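Local coordinates for muconate cycloisomerase (Azorhizobium caulinodans, PDB 3MY9), which belongs to the enolase superfamily and binds magnesium, pairing an N-terminal capping domain with a C-terminal barrel domain, at residues 4-9 against 42-47; 310-315 against 348-353; 336-341 against 360-365. All coordinates share one frame; numbering follows the deposited sequence.

Contact 1. Residues 4-9 against 42-47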
ATOM      1  N   TRP A   4      51.140  -0.921 -17.831  1.00 74.28           N
ATOM      2  CA  TRP A   4      50.627  -1.430 -19.099  1.00 73.43           C
ATOM      3  C   TRP A   4      49.458  -0.602 -19.598  1.00 72.60           C
ATOM      4  O   TRP A   4      48.529  -0.356 -18.851  1.00 71.24           O
ATOM      5  CB  TRP A   4      50.147  -2.859 -18.934  1.00 72.06           C
ATOM      6  CG  TRP A   4      49.885  -3.514 -20.237  1.00 71.08           C
ATOM      7  CD1 TRP A   4      50.814  -4.058 -21.069  1.00 72.18           C
ATOM      8  CD2 TRP A   4      48.615  -3.708 -20.867  1.00 67.04           C
ATOM      9  NE1 TRP A   4      50.203  -4.579 -22.185  1.00 71.99           N
ATOM     10  CE2 TRP A   4      48.852  -4.384 -22.081  1.00 67.86           C
ATOM     11  CE3 TRP A   4      47.300  -3.388 -20.521  1.00 63.76           C
ATOM     12  CZ2 TRP A   4      47.825  -4.736 -22.951  1.00 66.09           C
ATOM     13  CZ3 TRP A   4      46.283  -3.733 -21.390  1.00 62.43           C
ATOM     14  CH2 TRP A   4      46.544  -4.404 -22.582  1.00 63.21           C
ATOM     15  N   ASP A   5      49.531  -0.181 -20.857  1.00 73.55           N
ATOM     16  CA  ASP A   5      48.437   0.486 -21.552  1.00 73.55           C
ATOM     17  C   ASP A   5      48.531   0.030 -22.983  1.00 73.65           C
ATOM     18  O   ASP A   5      49.625  -0.014 -23.534  1.00 75.34           O
ATOM     19  CB  ASP A   5      48.575   2.017 -21.486  1.00 74.74           C
ATOM     20  CG  ASP A   5      47.230   2.749 -21.680  1.00 76.97           C
ATOM     21  OD1 ASP A   5      46.619   2.645 -22.775  1.00 79.40           O
ATOM     22  OD2 ASP A   5      46.789   3.446 -20.733  1.00 79.15           O
ATOM     23  N   SER A   6      47.404  -0.331 -23.581  1.00 72.02           N
ATOM     24  CA  SER A   6      47.392  -0.714 -24.984  1.00 72.55           C
ATOM     25  C   SER A   6      45.993  -0.699 -25.568  1.00 71.59           C
ATOM     26  O   SER A   6      44.990  -0.753 -24.844  1.00 70.29           O
ATOM     27  CB  SER A   6      48.023  -2.103 -25.179  1.00 73.04           C
ATOM     28  OG  SER A   6      48.186  -2.400 -26.557  1.00 73.34           O
ATOM     29  N   VAL A   7      45.941  -0.629 -26.892  1.00 72.15           N
ATOM     30  CA  VAL A   7      44.688  -0.536 -27.615  1.00 71.97           C
ATOM     31  C   VAL A   7      44.437  -1.773 -28.461  1.00 72.35           C
ATOM     32  O   VAL A   7      45.372  -2.482 -28.827  1.00 73.07           O
ATOM     33  CB  VAL A   7      44.675   0.706 -28.519  1.00 73.99           C
ATOM     34  CG1 VAL A   7      44.589   1.970 -27.666  1.00 73.10           C
ATOM     35  CG2 VAL A   7      45.903   0.721 -29.426  1.00 75.05           C
ATOM     36  N   VAL A   8      43.167  -2.036 -28.752  1.00 71.86           N
ATOM     37  CA  VAL A   8      42.798  -3.056 -29.716  1.00 72.89           C
ATOM     38  C   VAL A   8      43.289  -2.639 -31.105  1.00 76.51           C
ATOM     39  O   VAL A   8      43.102  -1.489 -31.521  1.00 76.85           O
ATOM     40  CB  VAL A   8      41.286  -3.251 -29.790  1.00 72.10           C
ATOM     41  CG1 VAL A   8      40.921  -4.100 -30.997  1.00 72.93           C
ATOM     42  CG2 VAL A   8      40.745  -3.878 -28.480  1.00 68.84           C
ATOM     43  N   GLU A   9      43.902  -3.587 -31.814  1.00 78.93           N
ATOM     44  CA  GLU A   9      44.463  -3.344 -33.146  1.00 82.63           C
ATOM     45  C   GLU A   9      43.686  -4.050 -34.266  1.00 84.51           C
ATOM     46  O   GLU A   9      43.553  -3.495 -35.358  1.00 87.25           O
ATOM     47  CB  GLU A   9      45.935  -3.755 -33.186  1.00 83.64           C
ATOM     48  CG  GLU A   9      46.718  -3.144 -34.348  1.00 88.12           C
ATOM     49  CD  GLU A   9      48.180  -3.533 -34.316  1.00 91.59           C
ATOM     50  OE1 GLU A   9      48.493  -4.580 -33.704  1.00 94.10           O
ATOM     51  OE2 GLU A   9      49.016  -2.804 -34.891  1.00 93.87           O
ATOM     52  N   VAL A  42      40.394 -11.079 -30.412  1.00 69.96           N
ATOM     53  CA  VAL A  42      40.872  -9.703 -30.398  1.00 69.79           C
ATOM     54  C   VAL A  42      42.369  -9.682 -30.171  1.00 69.73           C
ATOM     55  O   VAL A  42      42.895 -10.492 -29.414  1.00 68.94           O
ATOM     56  CB  VAL A  42      40.142  -8.873 -29.332  1.00 67.60           C
ATOM     57  CG1 VAL A  42      40.556  -7.401 -29.448  1.00 68.22           C
ATOM     58  CG2 VAL A  42      38.652  -9.023 -29.509  1.00 66.14           C
ATOM     59  N   THR A  43      43.052  -8.771 -30.860  1.00 71.00           N
ATOM     60  CA  THR A  43      44.502  -8.678 -30.796  1.00 71.51           C
ATOM     61  C   THR A  43      44.943  -7.246 -30.508  1.00 71.63           C
ATOM     62  O   THR A  43      44.554  -6.328 -31.216  1.00 72.72           O
ATOM     63  CB  THR A  43      45.136  -9.157 -32.118  1.00 74.29           C
ATOM     64  OG1 THR A  43      44.528 -10.399 -32.524  1.00 72.21           O
ATOM     65  CG2 THR A  43      46.646  -9.325 -31.959  1.00 74.34           C
ATOM     66  N   SER A  44      45.756  -7.058 -29.474  1.00 70.91           N
ATOM     67  CA  SER A  44      46.212  -5.720 -29.087  1.00 71.23           C
ATOM     68  C   SER A  44      47.364  -5.218 -29.947  1.00 74.02           C
ATOM     69  O   SER A  44      48.013  -5.994 -30.653  1.00 75.61           O
ATOM     70  CB  SER A  44      46.687  -5.714 -27.640  1.00 69.60           C
ATOM     71  OG  SER A  44      47.933  -6.388 -27.544  1.00 69.52           O
ATOM     72  N   ALA A  45      47.637  -3.916 -29.838  1.00 74.95           N
ATOM     73  CA  ALA A  45      48.768  -3.270 -30.530  1.00 77.14           C
ATOM     74  C   ALA A  45      50.128  -3.780 -30.053  1.00 77.66           C
ATOM     75  O   ALA A  45      51.129  -3.619 -30.757  1.00 80.04           O
ATOM     76  CB  ALA A  45      48.699  -1.743 -30.371  1.00 77.18           C
ATOM     77  N   ASP A  46      50.170  -4.374 -28.857  1.00 76.07           N
ATOM     78  CA  ASP A  46      51.393  -5.019 -28.340  1.00 76.50           C
ATOM     79  C   ASP A  46      51.342  -6.582 -28.389  1.00 76.28           C
ATOM     80  O   ASP A  46      52.114  -7.342 -27.715  1.00 77.05           O
ATOM     81  CB  ASP A  46      51.675  -4.547 -26.906  1.00 74.88           C
ATOM     82  CG  ASP A  46      50.642  -5.039 -25.916  1.00 73.49           C
ATOM     83  OD1 ASP A  46      50.977  -5.232 -24.730  1.00 73.33           O
ATOM     84  OD2 ASP A  46      49.487  -5.256 -26.323  1.00 73.72           O
ATOM     85  N   GLY A  47      50.491  -7.088 -29.311  1.00 76.50           N
ATOM     86  CA  GLY A  47      50.566  -8.488 -29.766  1.00 77.35           C
ATOM     87  C   GLY A  47      49.781  -9.539 -28.988  1.00 75.48           C
ATOM     88  O   GLY A  47      49.749 -10.703 -29.386  1.00 76.67           O
TER

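Contact 2. Residues 310-315 against 348-353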
ATOM      1  N   ALA A 310      34.642 -17.974 -19.109  1.00 47.78           N
ATOM      2  CA  ALA A 310      34.145 -16.676 -18.648  1.00 47.28           C
ATOM      3  C   ALA A 310      33.165 -16.849 -17.479  1.00 45.41           C
ATOM      4  O   ALA A 310      33.274 -16.172 -16.456  1.00 43.38           O
ATOM      5  CB  ALA A 310      33.493 -15.903 -19.807  1.00 47.67           C
ATOM      6  N   GLY A 311      32.237 -17.779 -17.622  1.00 45.63           N
ATOM      7  CA  GLY A 311      31.237 -17.993 -16.583  1.00 44.87           C
ATOM      8  C   GLY A 311      31.849 -18.515 -15.288  1.00 44.45           C
ATOM      9  O   GLY A 311      31.463 -18.109 -14.202  1.00 44.28           O
ATOM     10  N   THR A 312      32.821 -19.401 -15.416  1.00 44.98           N
ATOM     11  CA  THR A 312      33.502 -19.980 -14.270  1.00 45.13           C
ATOM     12  C   THR A 312      34.325 -18.937 -13.493  1.00 44.63           C
ATOM     13  O   THR A 312      34.331 -18.930 -12.268  1.00 43.45           O
ATOM     14  CB  THR A 312      34.405 -21.132 -14.754  1.00 47.26           C
ATOM     15  OG1 THR A 312      33.574 -22.167 -15.299  1.00 48.45           O
ATOM     16  CG2 THR A 312      35.190 -21.692 -13.620  1.00 48.82           C
ATOM     17  N   GLN A 313      35.009 -18.054 -14.216  1.00 45.19           N
ATOM     18  CA  GLN A 313      35.739 -16.915 -13.607  1.00 44.92           C
ATOM     19  C   GLN A 313      34.803 -15.963 -12.871  1.00 43.50           C
ATOM     20  O   GLN A 313      35.069 -15.536 -11.732  1.00 42.85           O
ATOM     21  CB  GLN A 313      36.498 -16.119 -14.682  1.00 45.41           C
ATOM     22  CG  GLN A 313      37.552 -16.906 -15.436  1.00 47.29           C
ATOM     23  CD  GLN A 313      38.827 -17.108 -14.657  1.00 49.35           C
ATOM     24  OE1 GLN A 313      39.099 -16.406 -13.690  1.00 48.52           O
ATOM     25  NE2 GLN A 313      39.633 -18.078 -15.087  1.00 50.31           N
ATOM     26  N   LEU A 314      33.705 -15.604 -13.531  1.00 42.82           N
ATOM     27  CA  LEU A 314      32.690 -14.779 -12.889  1.00 41.45           C
ATOM     28  C   LEU A 314      32.242 -15.398 -11.567  1.00 40.56           C
ATOM     29  O   LEU A 314      32.242 -14.737 -10.527  1.00 40.33           O
ATOM     30  CB  LEU A 314      31.470 -14.574 -13.792  1.00 41.13           C
ATOM     31  CG  LEU A 314      30.309 -13.933 -12.996  1.00 42.46           C
ATOM     32  CD1 LEU A 314      30.608 -12.437 -12.847  1.00 42.45           C
ATOM     33  CD2 LEU A 314      28.973 -14.216 -13.615  1.00 42.15           C
ATOM     34  N   ILE A 315      31.843 -16.660 -11.603  1.00 40.39           N
ATOM     35  CA  ILE A 315      31.290 -17.273 -10.418  1.00 38.95           C
ATOM     36  C   ILE A 315      32.370 -17.405  -9.354  1.00 39.47           C
ATOM     37  O   ILE A 315      32.115 -17.185  -8.181  1.00 39.41           O
ATOM     38  CB  ILE A 315      30.628 -18.618 -10.717  1.00 38.88           C
ATOM     39  CG1 ILE A 315      29.392 -18.421 -11.618  1.00 39.34           C
ATOM     40  CG2 ILE A 315      30.227 -19.326  -9.415  1.00 36.05           C
ATOM     41  CD1 ILE A 315      28.819 -19.759 -12.167  1.00 39.09           C
ATOM     42  N   GLY A 348      31.465 -33.719  -8.815  1.00 55.35           N
ATOM     43  CA  GLY A 348      30.342 -32.804  -8.603  1.00 52.68           C
ATOM     44  C   GLY A 348      30.647 -31.329  -8.622  1.00 50.80           C
ATOM     45  O   GLY A 348      29.809 -30.523  -8.216  1.00 48.70           O
ATOM     46  N   HIS A 349      31.816 -30.954  -9.137  1.00 51.43           N
ATOM     47  CA  HIS A 349      32.193 -29.544  -9.186  1.00 50.23           C
ATOM     48  C   HIS A 349      33.054 -29.232 -10.386  1.00 51.10           C
ATOM     49  O   HIS A 349      33.863 -30.053 -10.795  1.00 52.59           O
ATOM     50  CB  HIS A 349      32.896 -29.105  -7.895  1.00 50.09           C
ATOM     51  CG  HIS A 349      34.104 -29.919  -7.543  1.00 53.59           C
ATOM     52  ND1 HIS A 349      34.095 -30.880  -6.555  1.00 55.75           N
ATOM     53  CD2 HIS A 349      35.364 -29.907  -8.042  1.00 56.29           C
ATOM     54  CE1 HIS A 349      35.294 -31.430  -6.464  1.00 58.20           C
ATOM     55  NE2 HIS A 349      36.079 -30.861  -7.361  1.00 58.58           N
ATOM     56  N   VAL A 350      32.879 -28.034 -10.940  1.00 49.60           N
ATOM     57  CA  VAL A 350      33.768 -27.530 -11.979  1.00 50.73           C
ATOM     58  C   VAL A 350      35.056 -27.005 -11.331  1.00 50.91           C
ATOM     59  O   VAL A 350      35.005 -26.359 -10.290  1.00 50.24           O
ATOM     60  CB  VAL A 350      33.100 -26.352 -12.758  1.00 49.58           C
ATOM     61  CG1 VAL A 350      34.082 -25.718 -13.725  1.00 49.08           C
ATOM     62  CG2 VAL A 350      31.872 -26.830 -13.493  1.00 49.67           C
ATOM     63  N   ILE A 351      36.203 -27.274 -11.945  1.00 52.82           N
ATOM     64  CA  ILE A 351      37.485 -26.771 -11.438  1.00 52.83           C
ATOM     65  C   ILE A 351      37.713 -25.457 -12.142  1.00 51.75           C
ATOM     66  O   ILE A 351      37.638 -25.406 -13.376  1.00 50.37           O
ATOM     67  CB  ILE A 351      38.631 -27.724 -11.718  1.00 55.57           C
ATOM     68  CG1 ILE A 351      38.242 -29.143 -11.321  1.00 58.27           C
ATOM     69  CG2 ILE A 351      39.905 -27.282 -10.950  1.00 54.49           C
ATOM     70  CD1 ILE A 351      37.945 -29.268  -9.865  1.00 60.87           C
ATOM     71  N   VAL A 352      37.894 -24.383 -11.370  1.00 51.33           N
ATOM     72  CA  VAL A 352      38.069 -23.060 -11.970  1.00 51.29           C
ATOM     73  C   VAL A 352      39.472 -23.046 -12.554  1.00 54.37           C
ATOM     74  O   VAL A 352      40.450 -23.218 -11.815  1.00 55.75           O
ATOM     75  CB  VAL A 352      37.846 -21.882 -10.960  1.00 50.18           C
ATOM     76  CG1 VAL A 352      38.095 -20.536 -11.633  1.00 48.75           C
ATOM     77  CG2 VAL A 352      36.427 -21.897 -10.399  1.00 48.41           C
ATOM     78  N   PRO A 353      39.583 -22.911 -13.891  1.00 56.30           N
ATOM     79  CA  PRO A 353      40.880 -23.012 -14.533  1.00 58.99           C
ATOM     80  C   PRO A 353      41.829 -21.961 -13.996  1.00 59.00           C
ATOM     81  O   PRO A 353      41.428 -20.825 -13.766  1.00 58.12           O
ATOM     82  CB  PRO A 353      40.572 -22.698 -16.000  1.00 59.40           C
ATOM     83  CG  PRO A 353      39.385 -21.805 -15.922  1.00 57.82           C
ATOM     84  CD  PRO A 353      38.566 -22.418 -14.833  1.00 55.82           C
TER
HETATM   85  O   HOH W   1      42.318 -18.419 -14.415  1.00 27.75           O

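Contact 3. Residues 336-341 against 360-365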
ATOM      1  N   GLU A 336      33.794 -32.217 -29.407  1.00 95.67           N
ATOM      2  CA  GLU A 336      35.122 -31.628 -29.638  1.00 95.32           C
ATOM      3  C   GLU A 336      35.033 -30.103 -29.569  1.00 92.03           C
ATOM      4  O   GLU A 336      34.065 -29.503 -30.045  1.00 91.41           O
ATOM      5  CB  GLU A 336      35.710 -32.076 -30.985  1.00 98.64           C
ATOM      6  N   ASP A 337      36.048 -29.490 -28.966  1.00 89.65           N
ATOM      7  CA  ASP A 337      36.068 -28.048 -28.737  1.00 86.59           C
ATOM      8  C   ASP A 337      37.391 -27.482 -29.257  1.00 86.60           C
ATOM      9  O   ASP A 337      38.303 -28.237 -29.588  1.00 87.99           O
ATOM     10  CB  ASP A 337      35.894 -27.763 -27.237  1.00 83.82           C
ATOM     11  CG  ASP A 337      35.310 -26.380 -26.951  1.00 81.97           C
ATOM     12  OD1 ASP A 337      35.176 -26.032 -25.759  1.00 79.86           O
ATOM     13  OD2 ASP A 337      34.985 -25.634 -27.901  1.00 83.53           O
ATOM     14  N   VAL A 338      37.479 -26.156 -29.337  1.00 83.97           N
ATOM     15  CA  VAL A 338      38.671 -25.478 -29.881  1.00 84.23           C
ATOM     16  C   VAL A 338      39.747 -25.174 -28.823  1.00 82.07           C
ATOM     17  O   VAL A 338      40.796 -24.638 -29.159  1.00 82.22           O
ATOM     18  CB  VAL A 338      38.285 -24.159 -30.606  1.00 84.02           C
ATOM     19  CG1 VAL A 338      37.528 -24.463 -31.890  1.00 86.06           C
ATOM     20  CG2 VAL A 338      37.452 -23.246 -29.677  1.00 80.01           C
ATOM     21  N   LEU A 339      39.481 -25.498 -27.552  1.00 79.21           N
ATOM     22  CA  LEU A 339      40.475 -25.328 -26.494  1.00 77.72           C
ATOM     23  C   LEU A 339      41.553 -26.410 -26.592  1.00 79.98           C
ATOM     24  O   LEU A 339      41.256 -27.571 -26.881  1.00 80.89           O
ATOM     25  CB  LEU A 339      39.829 -25.383 -25.106  1.00 75.20           C
ATOM     26  CG  LEU A 339      38.750 -24.353 -24.709  1.00 72.61           C
ATOM     27  CD1 LEU A 339      38.498 -24.394 -23.212  1.00 68.72           C
ATOM     28  CD2 LEU A 339      39.138 -22.959 -25.113  1.00 71.61           C
ATOM     29  N   GLU A 340      42.805 -26.013 -26.365  1.00 80.27           N
ATOM     30  CA  GLU A 340      43.915 -26.954 -26.234  1.00 82.33           C
ATOM     31  C   GLU A 340      43.621 -27.919 -25.080  1.00 81.44           C
ATOM     32  O   GLU A 340      43.873 -29.125 -25.201  1.00 82.60           O
ATOM     33  CB  GLU A 340      45.237 -26.193 -26.017  1.00 82.61           C
ATOM     34  CG  GLU A 340      46.501 -27.044 -25.993  1.00 86.45           C
ATOM     35  CD  GLU A 340      47.101 -27.328 -27.377  1.00 90.00           C
ATOM     36  OE1 GLU A 340      47.353 -26.375 -28.149  1.00 89.75           O
ATOM     37  OE2 GLU A 340      47.343 -28.516 -27.677  1.00 92.89           O
ATOM     38  N   GLU A 341      43.081 -27.382 -23.974  1.00 78.74           N
ATOM     39  CA  GLU A 341      42.615 -28.199 -22.838  1.00 78.25           C
ATOM     40  C   GLU A 341      41.239 -27.782 -22.337  1.00 75.34           C
ATOM     41  O   GLU A 341      40.954 -26.599 -22.186  1.00 72.65           O
ATOM     42  CB  GLU A 341      43.595 -28.140 -21.670  1.00 78.36           C
ATOM     43  CG  GLU A 341      44.865 -28.911 -21.939  1.00 83.72           C
ATOM     44  CD  GLU A 341      45.764 -29.040 -20.723  1.00 86.77           C
ATOM     45  OE1 GLU A 341      46.441 -30.105 -20.620  1.00 90.63           O
ATOM     46  OE2 GLU A 341      45.793 -28.087 -19.895  1.00 85.02           O
ATOM     47  N   ILE A 360      42.602 -20.237 -20.592  1.00 66.27           N
ATOM     48  CA  ILE A 360      42.414 -21.216 -21.679  1.00 68.74           C
ATOM     49  C   ILE A 360      43.341 -20.828 -22.829  1.00 71.86           C
ATOM     50  O   ILE A 360      43.786 -19.683 -22.903  1.00 71.53           O
ATOM     51  CB  ILE A 360      40.940 -21.226 -22.197  1.00 68.41           C
ATOM     52  CG1 ILE A 360      40.597 -19.928 -22.944  1.00 68.23           C
ATOM     53  CG2 ILE A 360      39.962 -21.395 -21.051  1.00 65.60           C
ATOM     54  CD1 ILE A 360      39.166 -19.859 -23.415  1.00 67.11           C
ATOM     55  N   SER A 361      43.648 -21.771 -23.717  1.00 75.08           N
ATOM     56  CA  SER A 361      44.443 -21.466 -24.901  1.00 78.10           C
ATOM     57  C   SER A 361      43.787 -21.988 -26.173  1.00 80.03           C
ATOM     58  O   SER A 361      43.155 -23.042 -26.164  1.00 79.92           O
ATOM     59  CB  SER A 361      45.853 -22.038 -24.760  1.00 79.93           C
ATOM     60  OG  SER A 361      45.818 -23.254 -24.037  1.00 82.31           O
ATOM     61  N   ILE A 362      43.955 -21.232 -27.257  1.00 82.05           N
ATOM     62  CA  ILE A 362      43.415 -21.579 -28.567  1.00 84.60           C
ATOM     63  C   ILE A 362      44.428 -21.289 -29.660  1.00 87.67           C
ATOM     64  O   ILE A 362      44.773 -20.131 -29.888  1.00 87.43           O
ATOM     65  CB  ILE A 362      42.169 -20.761 -28.902  1.00 83.51           C
ATOM     66  CG1 ILE A 362      41.044 -21.073 -27.914  1.00 81.34           C
ATOM     67  CG2 ILE A 362      41.748 -21.035 -30.356  1.00 85.73           C
ATOM     68  CD1 ILE A 362      39.805 -20.269 -28.138  1.00 80.32           C
ATOM     69  N   SER A 363      44.891 -22.343 -30.335  1.00 91.24           N
ATOM     70  CA  SER A 363      45.824 -22.218 -31.468  1.00 94.62           C
ATOM     71  C   SER A 363      45.076 -22.270 -32.805  1.00 97.05           C
ATOM     72  O   SER A 363      43.882 -22.606 -32.846  1.00 96.36           O
ATOM     73  CB  SER A 363      46.878 -23.334 -31.418  1.00 96.66           C
ATOM     74  OG  SER A 363      46.289 -24.629 -31.494  1.00 97.67           O
ATOM     75  N   GLU A 364      45.772 -21.938 -33.895  1.00100.00           N
ATOM     76  CA  GLU A 364      45.185 -22.055 -35.233  1.00102.93           C
ATOM     77  C   GLU A 364      44.740 -23.495 -35.493  1.00104.69           C
ATOM     78  O   GLU A 364      43.636 -23.729 -35.983  1.00105.05           O
ATOM     79  CB  GLU A 364      46.166 -21.601 -36.329  1.00105.82           C
ATOM     80  CG  GLU A 364      46.304 -20.079 -36.463  1.00105.97           C
ATOM     81  CD  GLU A 364      45.016 -19.394 -36.919  1.00106.10           C
ATOM     82  OE1 GLU A 364      44.640 -19.540 -38.106  1.00108.78           O
ATOM     83  OE2 GLU A 364      44.388 -18.703 -36.087  1.00103.81           O
ATOM     84  N   ALA A 365      45.596 -24.451 -35.143  1.00106.10           N
ATOM     85  CA  ALA A 365      45.300 -25.866 -35.348  1.00108.15           C
ATOM     86  C   ALA A 365      44.102 -26.316 -34.529  1.00106.26           C
ATOM     87  O   ALA A 365      43.191 -26.951 -35.063  1.00107.28           O
ATOM     88  CB  ALA A 365      46.514 -26.719 -35.014  1.00109.94           C
TER

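Contact 1. Residues 4-9 against 42-47
Trp4 and Asp46 meet through a bond from the indole N-H to a carboxylate oxygen, Trp4 NE1 lying 2.7 Å from Asp46 OD1. Followed outward from CB, the tryptophan first sets CG anti to the backbone N (chi1 -168°). Beyond CG, the pyrrole-side atom Trp4 CD1 passes Asp46 OD1 at 3.8 Å before NE1 delivers the bond, and CE2 and CZ2 then skirt the same carboxylate at van der Waals range. The oxygen lies near the ring plane, at the indole edge, and is approached on its syn side; the planes of ring and carboxylate are turned 45° apart. One face of the indole carries Ser6 CB, offset toward the rim. The hydroxyl of Ser6 adds a weak bond to the other carboxylate oxygen, Asp46 OD2, whose modelled place is less certain.

Farther along, the backbones take over. Ala45 N donates to Val7 O at 2.9 Å, almost in line with the carbonyl, and Glu9 N donates to Thr43 O over the same length. Between these bonds Val8 and Ser44 form an antiparallel non-hydrogen-bonded pair with CA atoms 4.4 Å apart and diverging side chains. Val8 turns from the partner strand, yet Val8 CG1 and Val8 CG2 both touch Val42 CG1, each at 3.7 Å, while Val7 CG2 rests on Ala45 CB. Trp4 and Val42 also pack against helix 102-120.

The segment 42-47 leaves its strand through a type I turn from Ser44 to Gly47, closed by Gly47 N to Ser44 O at 3.0 Å. Strand 8-21 thus begins beside the hairpin turn joining strands 35-44 and 49-54, in the antiparallel sheet of the N-terminal domain characteristic of the enolase superfamily.

Contact 2. Residues 310-315 against 348-353
Thr312 presses its methyl group onto Val352, with Thr312 CG2 just 3.5 Å from Val352 CG2, tighter than usual for two carbons. The two side chains slide past each other in opposite directions. Thr312 CG2 is also 3.6 Å from Val352 CA and near the second branch of the valine, CG1. Chi1 of -64° puts OG1 beside the backbone N of Thr312, and CG2 then stands anti to that N, where it meets the valine. Thr312 CG2 also reaches the proline ring, at 3.7 Å from Pro353 CD, and so wedges between valine and proline.

The other branch meets Val350. Here the side chains point tip to tip, Thr312 OG1 facing Val350 CG1 at 3.9 Å. The hydroxyl is at the same time bonded to Leu308 O one turn back in the helix, so its polar end is satisfied there and its flank can lie against the valine methyl.

Gln313 makes the polar part of the contact through water. Its chain bends at chi2 (-77°), and a water 2.8 Å from Gln313 NE2 accepts from the amide and donates to Pro353 O, at 2.6 Å. Gln313 NE2 and Pro353 O are 3.5 Å apart and are joined by the water rather than by a direct bond; Pro353 CG lies beside the same nitrogen. The amide is fixed further by Leu358 O, which takes a hydrogen bond from NE2, and by Ala125 N, which donates to OE1.

Ile136 of strand 135-142 packs against both Thr312 and Val352; the backbone of Val350 bonds to Ile136, and that of Val352 to Asp134 just before the strand. Helix 305-316 therefore packs on the barrel wall where strand 349-351 runs antiparallel to strand 135-142, while its Leu314 faces helix 279-292.

Contact 3. Residues 336-341 against 360-365
Leu339 projects its forked end against Ile360, which it crosses obliquely. Leu339 CD2 is the leading bump, 3.5 Å from Ile360 CD1 and 3.8 Å from Ile360 CB, so it lies against the flank of the isoleucine between root and tip. The second prong, Leu339 CD1, touches Ile360 CG2 at 4.0 Å, and the fork thus grips both branches. CD2 sits in the corner between the two isoleucines, Ile362 CG1 3.9 Å from Leu339 CD2.

The tip of Ile362, CD1, settles in the notch between Val338 CG2 and Leu339 CD2, 4.1 Å from each. With CG1 anti to the carbonyl carbon (chi1 -63°), its long branch runs past Val338 O. Ile362 CG2 lies near the same carbonyl oxygen, leaving Val338 O bordered by both branches; Ser366 OG lies in hydrogen-bonding range of both Val338 O and Ser363 O.

A single backbone bond ties the segments together: Glu340 N to Ser361 O, 3.0 Å and nearly straight at 174°. The same oxygen receives a CA-H contact from Leu339. On the solvent side, Glu340 CB rides on Ser361 OG; the glutamate chain bends at chi2 (85°), and Glu340 OE1 ends 3.9 Å from Ser363 OG, not bonded to it.

Ser363 occupies the N-cap position, its hydroxyl capping a backbone N beyond the segment, and opens helix 364-370. Beneath the apolar patch lies helix 305-316, where Ile306 touches both Ile360 and Ile362 and Ala309 also meets Ile360. The salt bridge of Asp337 with Arg37 ties the loop between strands 333-334 and 345-346 to strand 35-44.

Contact 2 is the buried one, its centre about 10 Å from the chain centre, whereas contacts 1 and 3 are partly buried and peripheral, their centres about 29 and 21 Å from it. Chemistry follows place: contact 1 relies on sheet bonds and an indole-carboxylate bond, contact 2 on methyl packing and a bridging water, contact 3 on isoleucine-leucine packing with one backbone bond. Contacts 2 and 3 are linked through helix 305-316, which carries one side of contact 2 and underlies the isoleucines of contact 3; their nearest atoms are about 5 Å apart. Contact 1 belongs to the N-terminal sheet, whose strand 35-44 carries Arg37, the salt-bridge partner of Asp337 in segment 336-341.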